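PDB 5XDC: thermophilic dibenzothiophene desulfurization enzyme C from Paenibacillus sp. A11-2, which probably catalyses the FMNH2- and O2-dependent oxidation of dibenzothiophene, first to the 5-oxide and then to the 5,5-dioxide, in a sulfur-metabolism pathway. Local coordinates for residues L169-T174 with I184-I189; D102-P107 with S242-W247; G53-L58 with G92-N97. All blocks are in the same frame, centred on the assembly; numbering follows the deposited sequence.

Contact 1: L169-T174 with I184-I189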
loop_
_atom_site.group_PDB
_atom_site.type_symbol
_atom_site.label_atom_id
_atom_site.label_comp_id
_atom_site.label_asym_id
_atom_site.label_seq_id
_atom_site.Cartn_x
_atom_site.Cartn_y
_atom_site.Cartn_z
ATOM N N LEU B 169 9.786 -37.440 12.131
ATOM C CA LEU B 169 11.117 -36.885 11.967
ATOM C C LEU B 169 11.462 -36.094 13.221
ATOM O O LEU B 169 10.855 -35.052 13.492
ATOM C CB LEU B 169 11.154 -36.011 10.715
ATOM C CG LEU B 169 12.474 -35.323 10.402
ATOM C CD1 LEU B 169 13.593 -36.359 10.135
ATOM C CD2 LEU B 169 12.320 -34.363 9.211
ATOM N N VAL B 170 12.438 -36.573 13.986
ATOM C CA VAL B 170 12.729 -36.045 15.318
ATOM C C VAL B 170 14.107 -35.399 15.303
ATOM O O VAL B 170 15.027 -35.886 14.634
ATOM C CB VAL B 170 12.642 -37.159 16.388
ATOM C CG1 VAL B 170 13.029 -36.634 17.743
ATOM C CG2 VAL B 170 11.247 -37.745 16.442
ATOM N N PHE B 171 14.240 -34.286 16.032
ATOM C CA PHE B 171 15.497 -33.570 16.191
ATOM C C PHE B 171 15.812 -33.403 17.667
ATOM O O PHE B 171 14.918 -33.111 18.468
ATOM C CB PHE B 171 15.429 -32.198 15.533
ATOM C CG PHE B 171 15.319 -32.251 14.040
ATOM C CD1 PHE B 171 14.095 -32.425 13.431
ATOM C CD2 PHE B 171 16.438 -32.107 13.250
ATOM C CE1 PHE B 171 13.993 -32.476 12.050
ATOM C CE2 PHE B 171 16.329 -32.160 11.865
ATOM C CZ PHE B 171 15.107 -32.333 11.279
ATOM N N ALA B 172 17.088 -33.559 18.018
ATOM C CA ALA B 172 17.540 -33.396 19.395
ATOM C C ALA B 172 18.984 -32.929 19.386
ATOM O O ALA B 172 19.677 -33.012 18.369
ATOM C CB ALA B 172 17.401 -34.698 20.193
ATOM N N VAL B 173 19.440 -32.418 20.533
ATOM C CA VAL B 173 20.817 -31.957 20.695
ATOM C C VAL B 173 21.545 -32.902 21.636
ATOM O O VAL B 173 21.024 -33.252 22.701
ATOM C CB VAL B 173 20.892 -30.519 21.229
ATOM C CG1 VAL B 173 20.486 -29.559 20.141
ATOM C CG2 VAL B 173 20.016 -30.358 22.466
ATOM N N THR B 174 22.761 -33.281 21.262
ATOM C CA THR B 174 23.512 -34.216 22.080
ATOM C C THR B 174 23.831 -33.610 23.439
ATOM O O THR B 174 24.102 -32.411 23.564
ATOM C CB THR B 174 24.810 -34.638 21.388
ATOM O OG1 THR B 174 25.632 -33.491 21.136
ATOM C CG2 THR B 174 24.527 -35.386 20.091
ATOM N N ILE B 184 23.404 -31.492 16.632
ATOM C CA ILE B 184 22.037 -31.860 16.289
ATOM C C ILE B 184 22.013 -33.276 15.741
ATOM O O ILE B 184 22.762 -33.611 14.816
ATOM C CB ILE B 184 21.433 -30.876 15.278
ATOM C CG1 ILE B 184 21.290 -29.494 15.908
ATOM C CG2 ILE B 184 20.058 -31.382 14.845
ATOM C CD1 ILE B 184 20.939 -28.399 14.906
ATOM N N VAL B 185 21.152 -34.111 16.296
ATOM C CA VAL B 185 20.885 -35.418 15.716
ATOM C C VAL B 185 19.449 -35.436 15.232
ATOM O O VAL B 185 18.548 -34.823 15.823
ATOM C CB VAL B 185 21.135 -36.588 16.688
ATOM C CG1 VAL B 185 22.613 -36.698 17.011
ATOM C CG2 VAL B 185 20.312 -36.426 17.939
ATOM N N ALA B 186 19.248 -36.154 14.136
ATOM C CA ALA B 186 17.953 -36.321 13.514
ATOM C C ALA B 186 17.710 -37.805 13.319
ATOM O O ALA B 186 18.650 -38.573 13.106
ATOM C CB ALA B 186 17.864 -35.587 12.163
ATOM N N ALA B 187 16.446 -38.195 13.383
ATOM C CA ALA B 187 16.084 -39.597 13.233
ATOM C C ALA B 187 14.654 -39.692 12.738
ATOM O O ALA B 187 13.866 -38.746 12.853
ATOM C CB ALA B 187 16.245 -40.369 14.549
ATOM N N LEU B 188 14.319 -40.858 12.191
ATOM C CA LEU B 188 12.968 -41.157 11.729
ATOM C C LEU B 188 12.489 -42.374 12.509
ATOM O O LEU B 188 13.040 -43.472 12.335
ATOM C CB LEU B 188 12.946 -41.425 10.221
ATOM C CG LEU B 188 11.560 -41.550 9.606
ATOM C CD1 LEU B 188 10.874 -40.214 9.526
ATOM C CD2 LEU B 188 11.622 -42.148 8.220
ATOM N N ILE B 189 11.491 -42.185 13.374
ATOM C CA ILE B 189 11.122 -43.224 14.338
ATOM C C ILE B 189 9.616 -43.434 14.320
ATOM O O ILE B 189 8.840 -42.531 13.951
ATOM C CB ILE B 189 11.615 -42.884 15.766
ATOM C CG1 ILE B 189 10.901 -41.647 16.332
ATOM C CG2 ILE B 189 13.103 -42.703 15.770
ATOM C CD1 ILE B 189 11.109 -41.458 17.822
#
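F171 and A186 face each other across a pair of antiparallel strands, and the phenyl ring of F171 meets two residues of the other strand. With CG anti to its carbonyl carbon (chi1 -67°), the ring has its CD2-CE2 side turned towards the partner strand, so that F171 CE2 lies 3.8 Å from A186 CB, an oblique approach. I184 comes to the same ring from its edge, near the ring plane, bringing CG2 to 4.0 Å from F171 CD2. V173 and I184 meet more loosely through their CG1 atoms. L169 and L188, both with CG anti to the backbone N, complete this face; the methyl CD1 of L188 reaches back to the backbone N of L169.

The other face carries V170, A172, V185 and A187. V170 CG2, set beside its own backbone N, crosses I189 obliquely and touches I189 CG1 at 3.9 Å. V185 places CG2 in the crowded position between N and the carbonyl carbon, 3.5 Å from A172 O, while its CG1 meets T174 CG2 at 3.9 Å, the two side chains crossing at about a right angle.

Two hydrogen-bonded pairs fix this register. V170 N donates almost straight to A187 O (2.8 Å, 173°), a bond A187 N returns to V170 O, and A172 and V185 exchange the same two bonds.

The strands form a beta hairpin of the acyl-CoA dehydrogenase-like middle domain. Strand 167-174 also pairs in parallel with 124-127 and 141-144. Y100 of helix 85-104 meets the F171 ring edge-to-face and touches L169 and A186, whereas strand 220-222 packs against A187, on the face opposite F171, and also touches I189.

Contact 2: D102-P107 with S242-W247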
loop_
_atom_site.group_PDB
_atom_site.type_symbol
_atom_site.label_atom_id
_atom_site.label_comp_id
_atom_site.label_asym_id
_atom_site.label_seq_id
_atom_site.Cartn_x
_atom_site.Cartn_y
_atom_site.Cartn_z
ATOM N N ASP B 102 15.352 -37.873 2.494
ATOM C CA ASP B 102 16.024 -38.182 1.237
ATOM C C ASP B 102 17.406 -37.546 1.166
ATOM O O ASP B 102 18.321 -38.124 0.566
ATOM C CB ASP B 102 15.190 -37.725 0.054
ATOM C CG ASP B 102 15.611 -38.402 -1.233
ATOM O OD1 ASP B 102 15.276 -39.588 -1.394
ATOM O OD2 ASP B 102 16.277 -37.753 -2.058
ATOM N N LEU B 103 17.582 -36.362 1.761
ATOM C CA LEU B 103 18.837 -35.637 1.655
ATOM C C LEU B 103 19.900 -36.132 2.625
ATOM O O LEU B 103 21.083 -35.857 2.408
ATOM C CB LEU B 103 18.605 -34.143 1.899
ATOM C CG LEU B 103 17.829 -33.421 0.803
ATOM C CD1 LEU B 103 17.347 -32.058 1.325
ATOM C CD2 LEU B 103 18.695 -33.251 -0.452
ATOM N N PHE B 104 19.508 -36.829 3.696
ATOM C CA PHE B 104 20.442 -37.265 4.725
ATOM C C PHE B 104 20.515 -38.775 4.902
ATOM O O PHE B 104 21.520 -39.260 5.437
ATOM C CB PHE B 104 20.080 -36.629 6.076
ATOM C CG PHE B 104 20.467 -35.186 6.183
ATOM C CD1 PHE B 104 21.744 -34.824 6.569
ATOM C CD2 PHE B 104 19.560 -34.194 5.877
ATOM C CE1 PHE B 104 22.099 -33.506 6.661
ATOM C CE2 PHE B 104 19.916 -32.866 5.957
ATOM C CZ PHE B 104 21.182 -32.523 6.356
ATOM N N ALA B 105 19.506 -39.525 4.471
ATOM C CA ALA B 105 19.509 -40.969 4.658
ATOM C C ALA B 105 20.534 -41.626 3.742
ATOM O O ALA B 105 20.869 -41.115 2.671
ATOM C CB ALA B 105 18.125 -41.549 4.390
ATOM N N SER B 106 21.049 -42.767 4.186
ATOM C CA SER B 106 21.934 -43.555 3.353
ATOM C C SER B 106 21.140 -44.269 2.265
ATOM O O SER B 106 19.933 -44.491 2.398
ATOM C CB SER B 106 22.668 -44.587 4.200
ATOM O OG SER B 106 21.772 -45.608 4.579
ATOM N N PRO B 107 21.807 -44.674 1.177
ATOM C CA PRO B 107 21.113 -45.515 0.192
ATOM C C PRO B 107 20.523 -46.772 0.803
ATOM O O PRO B 107 19.420 -47.182 0.428
ATOM C CB PRO B 107 22.217 -45.827 -0.833
ATOM C CG PRO B 107 23.167 -44.707 -0.704
ATOM C CD PRO B 107 23.172 -44.341 0.749
ATOM N N SER B 242 25.853 -27.085 0.976
ATOM C CA SER B 242 25.846 -28.262 0.121
ATOM C C SER B 242 24.422 -28.774 -0.107
ATOM O O SER B 242 23.440 -28.229 0.404
ATOM C CB SER B 242 26.728 -29.348 0.738
ATOM O OG SER B 242 26.302 -29.634 2.058
ATOM N N LYS B 243 24.307 -29.855 -0.879
ATOM C CA LYS B 243 22.997 -30.321 -1.317
ATOM C C LYS B 243 22.007 -30.533 -0.175
ATOM O O LYS B 243 20.824 -30.200 -0.361
ATOM C CB LYS B 243 23.141 -31.612 -2.131
ATOM C CG LYS B 243 21.826 -32.046 -2.746
ATOM C CD LYS B 243 21.932 -33.297 -3.569
ATOM C CE LYS B 243 20.599 -33.588 -4.244
ATOM N NZ LYS B 243 20.538 -34.890 -4.966
ATOM N N PRO B 244 22.375 -31.110 0.977
ATOM C CA PRO B 244 21.368 -31.306 2.032
ATOM C C PRO B 244 20.774 -30.004 2.536
ATOM O O PRO B 244 19.634 -30.013 3.023
ATOM C CB PRO B 244 22.145 -32.045 3.129
ATOM C CG PRO B 244 23.256 -32.727 2.392
ATOM C CD PRO B 244 23.656 -31.746 1.331
ATOM N N SER B 245 21.509 -28.890 2.435
ATOM C CA SER B 245 20.945 -27.597 2.807
ATOM C C SER B 245 19.847 -27.139 1.849
ATOM O O SER B 245 19.228 -26.097 2.118
ATOM C CB SER B 245 22.051 -26.536 2.898
ATOM O OG SER B 245 22.478 -26.101 1.616
ATOM N N LEU B 246 19.573 -27.872 0.755
ATOM C CA LEU B 246 18.390 -27.598 -0.053
ATOM C C LEU B 246 17.106 -27.782 0.739
ATOM O O LEU B 246 16.051 -27.328 0.291
ATOM C CB LEU B 246 18.302 -28.498 -1.281
ATOM C CG LEU B 246 19.287 -28.298 -2.438
ATOM C CD1 LEU B 246 19.018 -29.367 -3.500
ATOM C CD2 LEU B 246 19.160 -26.895 -3.028
ATOM N N TRP B 247 17.170 -28.443 1.894
ATOM C CA TRP B 247 15.956 -28.690 2.661
ATOM C C TRP B 247 15.202 -27.388 2.925
ATOM O O TRP B 247 13.969 -27.345 2.807
ATOM C CB TRP B 247 16.282 -29.390 3.984
ATOM C CG TRP B 247 15.050 -29.575 4.803
ATOM C CD1 TRP B 247 14.144 -30.572 4.689
ATOM C CD2 TRP B 247 14.548 -28.684 5.808
ATOM N NE1 TRP B 247 13.117 -30.388 5.580
ATOM C CE2 TRP B 247 13.344 -29.234 6.285
ATOM C CE3 TRP B 247 15.013 -27.488 6.363
ATOM C CZ2 TRP B 247 12.583 -28.621 7.281
ATOM C CZ3 TRP B 247 14.260 -26.878 7.354
ATOM C CH2 TRP B 247 13.062 -27.447 7.802
#
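L103, in the last turn of helix 85-104, drives its forked end into the short 3-10 segment 243-246. Its CG is anti to the carbonyl carbon (chi1 -70°) and its CB points toward the opposing segment, which sends the two methyls to different parts of the turn. CD1 rests 3.5 Å from P244 O and 3.9 Å from W247 CB; CD2 lies 3.7 Å from K243 O and also meets K243 CG, the two side chains crossing at about a right angle. The lysine runs fully extended beyond CG, and its NZ is hydrogen-bonded to the carbonyls of W324 and R326.

F104 adopts a similar first torsion (chi1 -76°) and turns one ring face to P244. The proline CB sits over that face in a CH-pi contact, 3.9 Å from the ring centroid and displaced toward CZ, from which it is 3.4 Å away. W247 has CG anti to its backbone N (chi1 177°); its CB faces L103, but the indole swings away, to S96 O and the ring of Y100.

The receiving turn is braced from within: S242 O accepts from both S245 N and S245 OG, the latter at 2.6 Å. An alanine in place of L103 would remove CG and both methyls and would probably loosen the packing against K243, P244 O and W247 CB.

No hydrogen bond passes between the segments. The helix end is therefore joined to the entry of helix 247-276 by apolar and CH-pi contacts, whose fit rests on side-chain shape, while the 3-10 carbonyls of K243 and P244 are engaged by backbone N-H groups of their own turn.

Contact 3: G53-L58 with G92-N97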
loop_
_atom_site.group_PDB
_atom_site.type_symbol
_atom_site.label_atom_id
_atom_site.label_comp_id
_atom_site.label_asym_id
_atom_site.label_seq_id
_atom_site.Cartn_x
_atom_site.Cartn_y
_atom_site.Cartn_z
ATOM N N GLY B 53 -2.312 -42.623 -2.882
ATOM C CA GLY B 53 -0.968 -42.836 -3.375
ATOM C C GLY B 53 -0.091 -41.598 -3.446
ATOM O O GLY B 53 1.127 -41.731 -3.587
ATOM N N LEU B 54 -0.650 -40.391 -3.296
ATOM C CA LEU B 54 0.143 -39.189 -3.518
ATOM C C LEU B 54 1.251 -38.984 -2.481
ATOM O O LEU B 54 2.216 -38.266 -2.767
ATOM C CB LEU B 54 -0.764 -37.955 -3.561
ATOM C CG LEU B 54 -1.796 -37.915 -4.691
ATOM C CD1 LEU B 54 -2.538 -36.578 -4.655
ATOM C CD2 LEU B 54 -1.161 -38.147 -6.054
ATOM N N LEU B 55 1.173 -39.604 -1.301
ATOM C CA LEU B 55 2.281 -39.472 -0.356
ATOM C C LEU B 55 3.572 -40.050 -0.925
ATOM O O LEU B 55 4.660 -39.710 -0.446
ATOM C CB LEU B 55 1.945 -40.143 0.980
ATOM C CG LEU B 55 0.741 -39.573 1.743
ATOM C CD1 LEU B 55 0.245 -40.498 2.870
ATOM C CD2 LEU B 55 1.056 -38.193 2.327
ATOM N N THR B 56 3.478 -40.904 -1.950
ATOM C CA THR B 56 4.644 -41.506 -2.578
ATOM C C THR B 56 5.092 -40.748 -3.827
ATOM O O THR B 56 5.874 -41.284 -4.614
ATOM C CB THR B 56 4.360 -42.970 -2.943
ATOM O OG1 THR B 56 3.477 -43.033 -4.064
ATOM C CG2 THR B 56 3.719 -43.722 -1.782
ATOM N N LEU B 57 4.629 -39.502 -4.015
ATOM C CA LEU B 57 4.913 -38.763 -5.248
ATOM C C LEU B 57 6.393 -38.736 -5.597
ATOM O O LEU B 57 6.755 -38.842 -6.775
ATOM C CB LEU B 57 4.380 -37.324 -5.150
ATOM C CG LEU B 57 2.930 -37.146 -5.611
ATOM C CD1 LEU B 57 2.338 -35.816 -5.131
ATOM C CD2 LEU B 57 2.853 -37.218 -7.142
ATOM N N LEU B 58 7.267 -38.547 -4.612
ATOM C CA LEU B 58 8.685 -38.338 -4.881
ATOM C C LEU B 58 9.521 -39.605 -4.733
ATOM O O LEU B 58 10.727 -39.563 -5.003
ATOM C CB LEU B 58 9.257 -37.246 -3.968
ATOM C CG LEU B 58 8.737 -35.826 -4.210
ATOM C CD1 LEU B 58 9.245 -34.892 -3.120
ATOM C CD2 LEU B 58 9.140 -35.311 -5.582
ATOM N N GLY B 92 1.789 -30.921 2.630
ATOM C CA GLY B 92 3.053 -30.262 2.311
ATOM C C GLY B 92 4.175 -30.618 3.276
ATOM O O GLY B 92 5.310 -30.879 2.858
ATOM N N TYR B 93 3.879 -30.625 4.587
ATOM C CA TYR B 93 4.902 -30.921 5.579
ATOM C C TYR B 93 5.404 -32.351 5.444
ATOM O O TYR B 93 6.571 -32.626 5.729
ATOM C CB TYR B 93 4.360 -30.719 6.987
ATOM C CG TYR B 93 4.608 -29.368 7.580
ATOM C CD1 TYR B 93 3.822 -28.276 7.226
ATOM C CD2 TYR B 93 5.598 -29.187 8.525
ATOM C CE1 TYR B 93 4.032 -27.026 7.787
ATOM C CE2 TYR B 93 5.819 -27.931 9.106
ATOM C CZ TYR B 93 5.031 -26.852 8.729
ATOM O OH TYR B 93 5.220 -25.591 9.280
ATOM N N HIS B 94 4.529 -33.266 5.042
ATOM C CA HIS B 94 4.967 -34.623 4.739
ATOM C C HIS B 94 6.124 -34.605 3.745
ATOM O O HIS B 94 7.125 -35.297 3.938
ATOM C CB HIS B 94 3.790 -35.427 4.209
ATOM C CG HIS B 94 4.178 -36.698 3.520
ATOM N ND1 HIS B 94 4.314 -37.898 4.186
ATOM C CD2 HIS B 94 4.430 -36.957 2.216
ATOM C CE1 HIS B 94 4.654 -38.840 3.321
ATOM N NE2 HIS B 94 4.736 -38.294 2.120
ATOM N N PHE B 95 6.022 -33.786 2.696
ATOM C CA PHE B 95 7.113 -33.722 1.727
ATOM C C PHE B 95 8.328 -32.965 2.251
ATOM O O PHE B 95 9.455 -33.263 1.841
ATOM C CB PHE B 95 6.606 -33.130 0.409
ATOM C CG PHE B 95 5.632 -34.032 -0.282
ATOM C CD1 PHE B 95 6.063 -35.201 -0.887
ATOM C CD2 PHE B 95 4.282 -33.778 -0.232
ATOM C CE1 PHE B 95 5.157 -36.048 -1.483
ATOM C CE2 PHE B 95 3.376 -34.623 -0.815
ATOM C CZ PHE B 95 3.817 -35.775 -1.448
ATOM N N SER B 96 8.151 -31.991 3.151
ATOM C CA SER B 96 9.309 -31.416 3.826
ATOM C C SER B 96 10.042 -32.477 4.631
ATOM O O SER B 96 11.272 -32.580 4.571
ATOM C CB SER B 96 8.888 -30.258 4.735
ATOM O OG SER B 96 9.970 -29.823 5.535
ATOM N N ASN B 97 9.292 -33.293 5.375
ATOM C CA ASN B 97 9.894 -34.369 6.151
ATOM C C ASN B 97 10.569 -35.380 5.234
ATOM O O ASN B 97 11.709 -35.796 5.483
ATOM C CB ASN B 97 8.832 -35.058 7.008
ATOM C CG ASN B 97 8.172 -34.110 8.018
ATOM O OD1 ASN B 97 8.788 -33.153 8.474
ATOM N ND2 ASN B 97 6.927 -34.388 8.361
#
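H94 NE2 donates to L55 O at 2.9 Å, in the carbonyl plane and on a lone pair, with the acceptor 15° out of the imidazole plane. L55 also supplies the cover for one face of that ring: its CD2 stands 3.5 Å from the imidazole centroid, only 5° off the normal, a CH-pi contact that together with the hydrogen bond fixes the ring's orientation. Next to it, the F95 ring turns its edge to L54 O, with CZ 3.2 Å from the oxygen, and is touched obliquely by L57 CB and L58 CD1. The F95 ring also has H94 CD2 over the centre of one face.

H94 points CG anti to its backbone N (chi1 164°), and its ND1 accepts from L124 N; with both ring nitrogens thus engaged, a neutral imidazole is likely. On the other segment, G53 O accepts from T56 N and T56 OG1, bracing the turn that offers the L54 and L55 carbonyls. F91 of the same helix meets the F95 ring edge-to-face, and V73 of helix 70-83 touches it.

The arrangement is a buried helix-to-loop junction of the acyl-CoA dehydrogenase-like N-terminal helical domain, on the helix whose Y93 belongs to the FMN site.

Helix 85-104 ties the three contacts together: contact 3 lies on its middle, contact 2 uses its end, and Y100 between them reaches the hairpin of contact 1. Contacts 2 and 3 meet directly through a probable hydrogen bond of 3.0 Å from W247 NE1 to S96 O. Contacts 1 and 3 touch where L169 CD2 packs 3.8 Å from N97 OD1, joining the acyl-CoA dehydrogenase-like N-terminal and middle regions. Contacts 1 and 2 both border the FMN site: the side chains of F171 and W247 are each about 4 Å from that of S129, which binds FMN in another structure of this protein. Bound indole is about 11 Å from the W247 side chain and about 13 Å from those of F171 and H94.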